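Troponin C (Chlamys nipponensis akazara, PDB 3TZ1) binds calcium as the sensor subunit of troponin and so relieves the inhibition of actin filaments in striated muscle, this chain being its C-terminal EF-hand domain. Local coordinates at residues 7-12 against 60-65; 28-33 against 44-49. All blocks are in the same frame, centred on the assembly; numbering follows the deposited sequence.

Contact 1. Residues 7-12 against 60-65. With CA (calcium ion), chain C.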
# COMPACT_ATOMS: atom_id res chain seq x y z
N ARG A 7 4.22 1.46 15.34
CA ARG A 7 3.56 2.74 15.57
C ARG A 7 3.41 3.49 14.26
O ARG A 7 2.37 4.11 13.99
CB ARG A 7 4.36 3.60 16.54
CG ARG A 7 3.93 3.48 17.98
CD ARG A 7 4.83 4.34 18.85
NE ARG A 7 6.24 4.03 18.62
CZ ARG A 7 7.25 4.66 19.21
NH1 ARG A 7 7.01 5.64 20.08
NH2 ARG A 7 8.50 4.30 18.93
N GLU A 8 4.46 3.45 13.46
CA GLU A 8 4.47 4.13 12.17
C GLU A 8 3.51 3.44 11.22
O GLU A 8 2.79 4.10 10.46
CB GLU A 8 5.88 4.11 11.60
CG GLU A 8 6.20 5.28 10.73
CD GLU A 8 7.62 5.23 10.21
OE1 GLU A 8 8.47 4.63 10.90
OE2 GLU A 8 7.86 5.77 9.12
N LEU A 9 3.51 2.11 11.25
CA LEU A 9 2.60 1.31 10.44
C LEU A 9 1.14 1.63 10.76
O LEU A 9 0.32 1.81 9.86
CB LEU A 9 2.85 -0.18 10.68
CG LEU A 9 2.04 -1.11 9.77
CD1 LEU A 9 2.62 -1.07 8.37
CD2 LEU A 9 2.03 -2.54 10.31
N LYS A 10 0.83 1.70 12.05
CA LYS A 10 -0.53 2.00 12.47
C LYS A 10 -0.94 3.41 12.06
O LYS A 10 -2.07 3.64 11.65
CB LYS A 10 -0.69 1.80 13.99
CG LYS A 10 -0.65 0.34 14.40
CD LYS A 10 -0.97 0.16 15.87
CE LYS A 10 -0.92 -1.31 16.25
NZ LYS A 10 -1.22 -1.54 17.70
N GLU A 11 -0.01 4.35 12.16
CA GLU A 11 -0.29 5.72 11.74
C GLU A 11 -0.55 5.80 10.23
O GLU A 11 -1.46 6.49 9.78
CB GLU A 11 0.86 6.67 12.13
CG GLU A 11 0.65 8.12 11.69
CD GLU A 11 -0.45 8.83 12.48
OE1 GLU A 11 -0.89 8.30 13.51
OE2 GLU A 11 -0.87 9.93 12.05
N ALA A 12 0.27 5.10 9.44
CA ALA A 12 0.07 5.03 8.00
C ALA A 12 -1.29 4.45 7.64
O ALA A 12 -2.00 4.97 6.78
CB ALA A 12 1.18 4.20 7.35
N VAL A 60 -7.86 -3.39 1.78
CA VAL A 60 -6.66 -3.89 2.46
C VAL A 60 -6.88 -3.79 3.96
O VAL A 60 -6.95 -2.69 4.50
CB VAL A 60 -5.42 -3.07 2.05
CG1 VAL A 60 -4.18 -3.57 2.79
CG2 VAL A 60 -5.19 -3.16 0.54
N ASP A 61 -7.01 -4.93 4.64
CA ASP A 61 -7.17 -4.85 6.10
C ASP A 61 -5.81 -4.70 6.77
O ASP A 61 -4.77 -4.74 6.10
CB ASP A 61 -7.99 -6.04 6.65
CG ASP A 61 -7.37 -7.39 6.34
OD1 ASP A 61 -6.17 -7.59 6.62
OD2 ASP A 61 -8.10 -8.27 5.83
N TYR A 62 -5.79 -4.51 8.09
CA TYR A 62 -4.52 -4.19 8.75
C TYR A 62 -3.53 -5.35 8.69
O TYR A 62 -2.32 -5.16 8.57
CB TYR A 62 -4.72 -3.74 10.20
CG TYR A 62 -3.42 -3.38 10.90
CD1 TYR A 62 -2.88 -4.22 11.86
CD2 TYR A 62 -2.74 -2.22 10.58
CE1 TYR A 62 -1.69 -3.90 12.50
CE2 TYR A 62 -1.55 -1.90 11.21
CZ TYR A 62 -1.03 -2.74 12.17
OH TYR A 62 0.15 -2.42 12.80
N GLU A 63 -4.05 -6.57 8.75
CA GLU A 63 -3.19 -7.74 8.67
C GLU A 63 -2.52 -7.82 7.30
O GLU A 63 -1.33 -8.14 7.20
CB GLU A 63 -3.97 -9.01 8.97
CG GLU A 63 -3.11 -10.25 9.00
CD GLU A 63 -3.92 -11.49 9.32
OE1 GLU A 63 -4.36 -11.63 10.48
OE2 GLU A 63 -4.11 -12.33 8.41
N GLU A 64 -3.27 -7.53 6.25
CA GLU A 64 -2.71 -7.52 4.90
C GLU A 64 -1.68 -6.42 4.77
O GLU A 64 -0.63 -6.58 4.15
CB GLU A 64 -3.81 -7.33 3.86
CG GLU A 64 -4.77 -8.49 3.76
CD GLU A 64 -5.90 -8.21 2.84
OE1 GLU A 64 -6.36 -7.04 2.80
OE2 GLU A 64 -6.32 -9.13 2.11
N PHE A 65 -1.98 -5.28 5.38
CA PHE A 65 -1.10 -4.14 5.32
C PHE A 65 0.22 -4.47 6.02
O PHE A 65 1.30 -4.18 5.51
CB PHE A 65 -1.77 -2.93 5.98
CG PHE A 65 -1.05 -1.64 5.77
CD1 PHE A 65 -0.85 -1.14 4.50
CD2 PHE A 65 -0.58 -0.91 6.87
CE1 PHE A 65 -0.18 0.07 4.31
CE2 PHE A 65 0.09 0.29 6.68
CZ PHE A 65 0.28 0.79 5.40
CA CA C . -8.40 -7.78 1.40
O HOH W 1 -9.47 -8.03 3.79
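In the paired EF-hands of this lobe, the first helix of the first hand packs on the last helix of the second through L9, K10 and A12 on one side and Y62 and F65 on the other. The phenol of Y62 reaches between L9 and K10: its OH lies 3.1 Å from L9 CD2 and 3.3 Å from K10 CG, both methyl and methylene approaching obliquely. Y62 CG stands anti to the backbone N (chi1 -179°), and the far end of the ring nears helix 6-16; its OH is hydrogen-bonded to OE2 of E6. The other methyl of L9, CD1, comes within 3.3 Å of F65 CE2, the two side chains running alongside each other in opposite senses, while A12 CB sits at the ring edge, 4.0 Å from F65 CZ. Next to F65 in the sequence, E64 binds the calcium ion through OE1 and OE2, each 2.6 Å from the metal, beside D53, D55, S57 and T59. D61 and E64 form a capping box: E64 N donates to D61 OD1 and D61 N to E64 OE1, both at 2.9 Å, and the second bond probably helps to hold this ligand oxygen in place. Around it, F13 meets the Y62 ring edge-to-face, L9 continues onto K66, M69 and M70 of helix 62-70, F65 touches I24 of strand 24-25, and the bound peptide packs on A12 and F65.

Contact 2. Residues 28-33 against 44-49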
# COMPACT_ATOMS: atom_id res chain seq x y z
N VAL A 28 -7.24 3.57 -3.40
CA VAL A 28 -6.20 4.42 -2.84
C VAL A 28 -4.84 3.94 -3.32
O VAL A 28 -4.00 4.72 -3.74
CB VAL A 28 -6.23 4.40 -1.29
CG1 VAL A 28 -5.03 5.13 -0.71
CG2 VAL A 28 -7.53 5.01 -0.77
N LEU A 29 -4.64 2.62 -3.26
CA LEU A 29 -3.44 2.01 -3.80
C LEU A 29 -3.27 2.27 -5.29
O LEU A 29 -2.18 2.57 -5.75
CB LEU A 29 -3.49 0.50 -3.57
CG LEU A 29 -2.32 -0.11 -2.81
CD1 LEU A 29 -2.11 0.62 -1.49
CD2 LEU A 29 -2.61 -1.59 -2.59
N ARG A 30 -4.35 2.09 -6.05
CA ARG A 30 -4.33 2.34 -7.49
C ARG A 30 -3.93 3.79 -7.75
O ARG A 30 -3.10 4.07 -8.61
CB ARG A 30 -5.69 2.06 -8.11
CG ARG A 30 -5.74 2.29 -9.61
CD ARG A 30 -7.14 2.04 -10.16
NE ARG A 30 -7.66 0.75 -9.73
CZ ARG A 30 -7.33 -0.42 -10.28
NH1 ARG A 30 -6.48 -0.45 -11.30
NH2 ARG A 30 -7.85 -1.55 -9.82
N TRP A 31 -4.53 4.70 -6.99
CA TRP A 31 -4.23 6.12 -7.14
C TRP A 31 -2.75 6.39 -6.91
O TRP A 31 -2.09 7.08 -7.69
CB TRP A 31 -5.05 6.96 -6.16
CG TRP A 31 -4.64 8.39 -6.21
CD1 TRP A 31 -3.82 9.05 -5.36
CD2 TRP A 31 -5.01 9.32 -7.25
NE1 TRP A 31 -3.66 10.36 -5.77
CE2 TRP A 31 -4.38 10.54 -6.93
CE3 TRP A 31 -5.80 9.24 -8.38
CZ2 TRP A 31 -4.53 11.68 -7.72
CZ3 TRP A 31 -5.95 10.36 -9.17
CH2 TRP A 31 -5.32 11.57 -8.83
N ILE A 32 -2.24 5.88 -5.80
CA ILE A 32 -0.83 6.01 -5.45
C ILE A 32 0.09 5.52 -6.56
O ILE A 32 1.01 6.22 -6.99
CB ILE A 32 -0.55 5.25 -4.14
CG1 ILE A 32 -1.23 5.97 -2.96
CG2 ILE A 32 0.95 5.12 -3.91
CD1 ILE A 32 -1.14 5.19 -1.65
N LEU A 33 -0.17 4.31 -7.05
CA LEU A 33 0.69 3.70 -8.07
C LEU A 33 0.61 4.42 -9.41
O LEU A 33 1.62 4.58 -10.12
CB LEU A 33 0.33 2.22 -8.23
CG LEU A 33 0.55 1.40 -6.96
CD1 LEU A 33 0.12 -0.04 -7.17
CD2 LEU A 33 2.02 1.48 -6.54
N GLU A 44 0.93 -4.26 -14.27
CA GLU A 44 1.84 -4.21 -13.12
C GLU A 44 1.18 -3.57 -11.92
O GLU A 44 1.35 -4.02 -10.79
CB GLU A 44 3.11 -3.44 -13.47
CG GLU A 44 3.99 -4.13 -14.50
CD GLU A 44 5.19 -3.29 -14.90
OE1 GLU A 44 6.19 -3.87 -15.37
OE2 GLU A 44 5.12 -2.05 -14.75
N ILE A 45 0.43 -2.50 -12.16
CA ILE A 45 -0.36 -1.89 -11.09
C ILE A 45 -1.34 -2.91 -10.52
O ILE A 45 -1.43 -3.07 -9.30
CB ILE A 45 -1.08 -0.62 -11.56
CG1 ILE A 45 -0.07 0.49 -11.87
CG2 ILE A 45 -2.06 -0.15 -10.49
CD1 ILE A 45 -0.68 1.74 -12.47
N GLU A 46 -2.07 -3.61 -11.38
CA GLU A 46 -3.02 -4.62 -10.90
C GLU A 46 -2.31 -5.72 -10.11
O GLU A 46 -2.85 -6.25 -9.16
CB GLU A 46 -3.83 -5.24 -12.05
CG GLU A 46 -4.81 -4.27 -12.72
CD GLU A 46 -6.07 -4.03 -11.90
OE1 GLU A 46 -6.34 -4.82 -10.97
OE2 GLU A 46 -6.78 -3.05 -12.19
N ASN A 47 -1.09 -6.05 -10.53
CA ASN A 47 -0.32 -7.09 -9.85
C ASN A 47 0.11 -6.65 -8.46
O ASN A 47 0.07 -7.44 -7.51
CB ASN A 47 0.91 -7.46 -10.69
CG ASN A 47 1.61 -8.70 -10.17
OD1 ASN A 47 0.96 -9.67 -9.76
ND2 ASN A 47 2.94 -8.68 -10.17
N MET A 48 0.52 -5.39 -8.34
CA MET A 48 0.95 -4.85 -7.05
C MET A 48 -0.24 -4.72 -6.10
O MET A 48 -0.12 -4.95 -4.90
CB MET A 48 1.67 -3.52 -7.24
CG MET A 48 2.99 -3.66 -8.01
SD MET A 48 3.63 -2.15 -8.76
CE MET A 48 4.35 -1.33 -7.34
N ILE A 49 -1.39 -4.35 -6.65
CA ILE A 49 -2.63 -4.38 -5.89
C ILE A 49 -2.94 -5.79 -5.37
O ILE A 49 -3.22 -5.99 -4.19
CB ILE A 49 -3.82 -3.85 -6.72
CG1 ILE A 49 -3.67 -2.34 -6.95
CG2 ILE A 49 -5.12 -4.12 -6.00
CD1 ILE A 49 -4.75 -1.76 -7.84
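I45 opens the contact between helices 26-36 and 42-52, which flank the linker between the two EF-hands; it meets L33, whose CD1 lies 4.0 Å from I45 CG2. Next comes E46, its CD turned back by chi2 (-76°), whose OE2 takes both terminal nitrogens of R30 in an end-on salt bridge, at 2.8 Å from NH1 and 3.0 Å from NH2. Both donors come from the same face of the carboxylate, above its plane, while OE2 lies near the guanidinium plane; the two flat groups are turned 41° apart. M48 follows, placing its CE 3.7 Å from L33 CD2 and its CB against L33 CD1. At I49 the CD1 methyl lies over one face of the R30 guanidinium, set off from its centre and 3.7 Å from R30 NH2, and L29 packs more loosely, its CB 4.4 Å from I49 CG1. An alanine in place of R30 would probably leave the E46 carboxylate without its charged mate and take from I49 CD1 the guanidinium it packs on, leaving only the CB contact. The axes of segments 28-33 and 44-49 come within 10.0 Å, their directions 137° apart, nearer antiparallel than perpendicular. Most of the buried surface is an apolar layer, extended by L40 and the bound peptide, while the two bonds to one E46 oxygen probably restrain the guanidinium over I49 at the margin.

From the N terminus, helix 6-16 supplies the first half of contact 1 and then waits for its partner while the chain runs through strand 24-25 into helix 26-36. Contact 2 closes first: a short linker turns back and helix 42-52 packs on helix 26-36, joining the end of the first EF-hand to the start of the second. The chain then passes through the calcium-binding loop, which includes strand 59-60, paired antiparallel with strand 24-25, and helix 62-70 returns to helix 6-16. Contact 1 thus closes the longer loop, with contact 2 nested inside it. Their centres lie about 17 Å apart, on opposite sides of the chain's centre, and the bound peptide packs against both.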